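Local coordinates for tail spike protein (Acinetobacter phage vB_AbaP_AS12, PDB 6EU4), which probably binds and degrades the capsular polysaccharide of Acinetobacter baumannii as the trimeric spike on the phage tail, at residues Gly483-Ile487 / Thr488-Gly492; Gly492-Gly495 / Asn496-Leu499. All coordinates share one frame; numbering follows the deposited sequence.

Interaction 1: residues Gly483-Ile487 / Thr488-Gly492; sequences GNESI and TNLRG
In Ser-486, chi1 of 168° sets OG opposite the backbone N and beside the carbonyl carbon, on the path of the chain ahead, where it accepts a hydrogen bond from Thr-488 N at 3.0 Å. The N-H is clearly bent from the line to the oxygen, at 141°. In Leu-490, chi1 of -59° brings CG beside the backbone N and lays the isobutyl group over the backbone of Ser-486 and Ile-487. The backbone oxygen Ser-486 O accepts a weak bond from Asn-489 N at 3.3 Å. Leu-490 CG packs against Ser-486 O at 3.5 Å. One branch of the leucine, Leu-490 CD1, meets Ile-487 CA at 3.8 Å and Ile-487 CG2 at 4.2 Å. The Leu-490 side chain crosses that of Glu-485 at about a right angle, with CD2 loosely near OE1. That carboxylate is tied back along the chain: Gly-483 N donates to Glu-485 OE2 at 2.8 Å, using the anti lone pair of OE2. Water 1 donates to Ile-487 O at 2.7 Å and accepts a weak bond from Leu-490 N. Outside the turn, Thr-488 OG1 bonds to Arg-552, and Ile-487 packs on Phe-513 and Trp-563. Ser-486 OG accepting from Thr-488 N makes an ST turn, which overlaps a beta turn from Ser-486 to Asn-489 in the loop before strand 496-501.

Interaction 2: residues Gly492-Gly495 / Asn496-Leu499; sequences GSLG and NAVL
Leu-494 reaches past the bend at Gly-495 to meet Leu-499, five residues on. The touching atoms are Leu-494 CD1 and Leu-499 CD2, 3.7 Å apart. Nearer the backbone, Leu-494 CB faces Ala-497 CB at 4.2 Å, so the leucine packs along one side of the incoming strand. Gly-495 makes the bend. Its carbonyl oxygen accepts a hydrogen bond from Gln-524 NE2, and its N donates to Ser-476 OG of the second subunit. The chain then enters strand 496-501. This strand lies between the parallel strand 474-481 and the antiparallel strand 520-526, and the loop that ends here is the crossover between the two parallel strands. Asn-496 and Ala-497 also pair in an antiparallel ladder with a strand of the second subunit, so the sheet continues through the trimer interface. The bond from CA to CB of Asn-496 points away from the loop. The side-chain amide is held at both ends: OD1 accepts from Ser-526 N, and ND2 makes a weak bond to Thr-477 O of the second subunit.

How the interactions relate
Interactions 1 and 2 are consecutive pieces of one connection, and they share Gly-492. Interaction 1 lies within the loop, and interaction 2 carries the chain from the loop into strand 496-501. Their centres are 9 Å apart. Leu-499 joins them directly: its CD1 lies 3.5 Å from Leu-490 CD1 and 4.1 Å from Ile-487 CG2. Its other branch belongs to interaction 2, so the leucine packs on Leu-490 and Ile-487 with one methyl and on Leu-494 with the other. The surroundings differ. Residues 483-492 touch no other chain of the assembly, whereas residues 492-499 meet both other subunits. Neither contact includes a ligand. Both lie well away from the middle of the chain, on the same side of its centre.

Interaction 1: residues Gly483-Ile487 / Thr488-Gly492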
# COMPACT_ATOMS: atom_id res chain seq x y z
N GLY A 483 27.52 -31.17 6.00
CA GLY A 483 27.21 -32.54 6.37
C GLY A 483 28.31 -33.48 5.92
O GLY A 483 29.49 -33.12 5.89
N ASN A 484 27.92 -34.70 5.57
CA ASN A 484 28.85 -35.67 5.01
C ASN A 484 28.97 -35.37 3.52
O ASN A 484 28.38 -36.03 2.66
CB ASN A 484 28.37 -37.10 5.25
CG ASN A 484 29.38 -38.14 4.78
OD1 ASN A 484 30.56 -37.83 4.56
ND2 ASN A 484 28.93 -39.37 4.63
N GLU A 485 29.75 -34.34 3.21
CA GLU A 485 29.82 -33.88 1.83
C GLU A 485 31.25 -33.51 1.49
O GLU A 485 32.08 -33.24 2.37
CB GLU A 485 28.86 -32.71 1.56
CG GLU A 485 28.84 -31.61 2.59
CD GLU A 485 27.66 -30.65 2.41
OE1 GLU A 485 27.47 -30.09 1.30
OE2 GLU A 485 26.92 -30.43 3.39
N SER A 486 31.53 -33.51 0.19
CA SER A 486 32.87 -33.25 -0.30
C SER A 486 33.06 -31.77 -0.59
O SER A 486 32.27 -31.17 -1.32
CB SER A 486 33.15 -34.06 -1.56
OG SER A 486 34.34 -33.60 -2.17
N ILE A 487 34.14 -31.20 -0.06
CA ILE A 487 34.47 -29.81 -0.38
C ILE A 487 35.14 -29.70 -1.75
O ILE A 487 35.37 -28.59 -2.22
CB ILE A 487 35.37 -29.20 0.71
CG1 ILE A 487 36.66 -29.99 0.87
CG2 ILE A 487 34.62 -29.11 2.01
CD1 ILE A 487 37.74 -29.21 1.67
N THR A 488 35.41 -30.82 -2.41
CA THR A 488 35.87 -30.80 -3.78
C THR A 488 34.74 -30.54 -4.76
O THR A 488 34.99 -30.02 -5.86
CB THR A 488 36.57 -32.13 -4.08
OG1 THR A 488 37.69 -32.24 -3.20
CG2 THR A 488 37.04 -32.22 -5.53
N ASN A 489 33.50 -30.85 -4.38
CA ASN A 489 32.36 -30.78 -5.29
C ASN A 489 31.38 -29.67 -4.90
O ASN A 489 30.17 -29.83 -5.01
CB ASN A 489 31.64 -32.13 -5.35
CG ASN A 489 32.57 -33.26 -5.74
OD1 ASN A 489 33.53 -33.06 -6.48
ND2 ASN A 489 32.27 -34.47 -5.26
N LEU A 490 31.91 -28.52 -4.47
CA LEU A 490 31.11 -27.34 -4.14
C LEU A 490 31.32 -26.21 -5.14
O LEU A 490 30.99 -25.05 -4.84
CB LEU A 490 31.42 -26.85 -2.72
CG LEU A 490 31.19 -27.85 -1.60
CD1 LEU A 490 31.64 -27.27 -0.25
CD2 LEU A 490 29.72 -28.24 -1.53
N ARG A 491 31.87 -26.52 -6.32
CA ARG A 491 32.15 -25.50 -7.33
C ARG A 491 30.90 -25.07 -8.09
O ARG A 491 30.86 -23.96 -8.63
CB ARG A 491 33.19 -26.05 -8.30
CG ARG A 491 34.47 -26.47 -7.55
CD ARG A 491 35.43 -27.16 -8.45
NE ARG A 491 36.14 -26.24 -9.32
CZ ARG A 491 37.09 -26.64 -10.16
NH1 ARG A 491 37.40 -27.92 -10.22
NH2 ARG A 491 37.72 -25.76 -10.93
N GLY A 492 29.90 -25.94 -8.16
CA GLY A 492 28.64 -25.60 -8.81
C GLY A 492 27.64 -24.90 -7.91
O GLY A 492 26.82 -24.11 -8.38
O HOH W 1 34.74 -26.82 -4.20

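Interaction 2: residues Gly492-Gly495 / Asn496-Leu499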
# COMPACT_ATOMS: atom_id res chain seq x y z
N GLY A 492 29.90 -25.94 -8.16
CA GLY A 492 28.64 -25.60 -8.81
C GLY A 492 27.64 -24.90 -7.91
O GLY A 492 26.82 -24.11 -8.38
N SER A 493 27.70 -25.17 -6.60
CA SER A 493 26.66 -24.73 -5.69
C SER A 493 27.05 -23.52 -4.85
O SER A 493 26.16 -22.81 -4.36
CB SER A 493 26.27 -25.87 -4.75
OG SER A 493 27.36 -26.33 -3.97
N LEU A 494 28.34 -23.26 -4.68
CA LEU A 494 28.81 -22.13 -3.89
C LEU A 494 29.92 -21.41 -4.64
O LEU A 494 30.69 -22.03 -5.39
CB LEU A 494 29.32 -22.58 -2.52
CG LEU A 494 28.33 -23.26 -1.56
CD1 LEU A 494 29.08 -23.87 -0.40
CD2 LEU A 494 27.30 -22.26 -1.06
N GLY A 495 29.99 -20.09 -4.45
CA GLY A 495 31.06 -19.28 -5.01
C GLY A 495 32.11 -19.02 -3.95
O GLY A 495 32.77 -19.95 -3.47
N ASN A 496 32.29 -17.75 -3.59
CA ASN A 496 33.11 -17.40 -2.45
C ASN A 496 32.29 -17.64 -1.19
O ASN A 496 31.25 -17.00 -1.01
CB ASN A 496 33.54 -15.94 -2.55
CG ASN A 496 34.30 -15.65 -3.82
OD1 ASN A 496 35.44 -16.04 -3.98
ND2 ASN A 496 33.67 -14.94 -4.74
N ALA A 497 32.75 -18.55 -0.33
CA ALA A 497 31.96 -18.98 0.83
C ALA A 497 32.87 -19.53 1.92
O ALA A 497 33.86 -20.21 1.64
CB ALA A 497 30.94 -20.05 0.43
N VAL A 498 32.48 -19.30 3.17
CA VAL A 498 33.13 -19.92 4.32
C VAL A 498 32.34 -21.16 4.74
O VAL A 498 31.11 -21.11 4.87
CB VAL A 498 33.25 -18.94 5.50
CG1 VAL A 498 33.95 -19.63 6.67
CG2 VAL A 498 33.98 -17.65 5.07
N LEU A 499 33.07 -22.26 4.95
CA LEU A 499 32.54 -23.56 5.32
C LEU A 499 33.12 -23.98 6.66
O LEU A 499 34.26 -23.66 7.00
CB LEU A 499 32.90 -24.62 4.27
CG LEU A 499 32.86 -24.15 2.80
CD1 LEU A 499 33.45 -25.21 1.90
CD2 LEU A 499 31.43 -23.82 2.40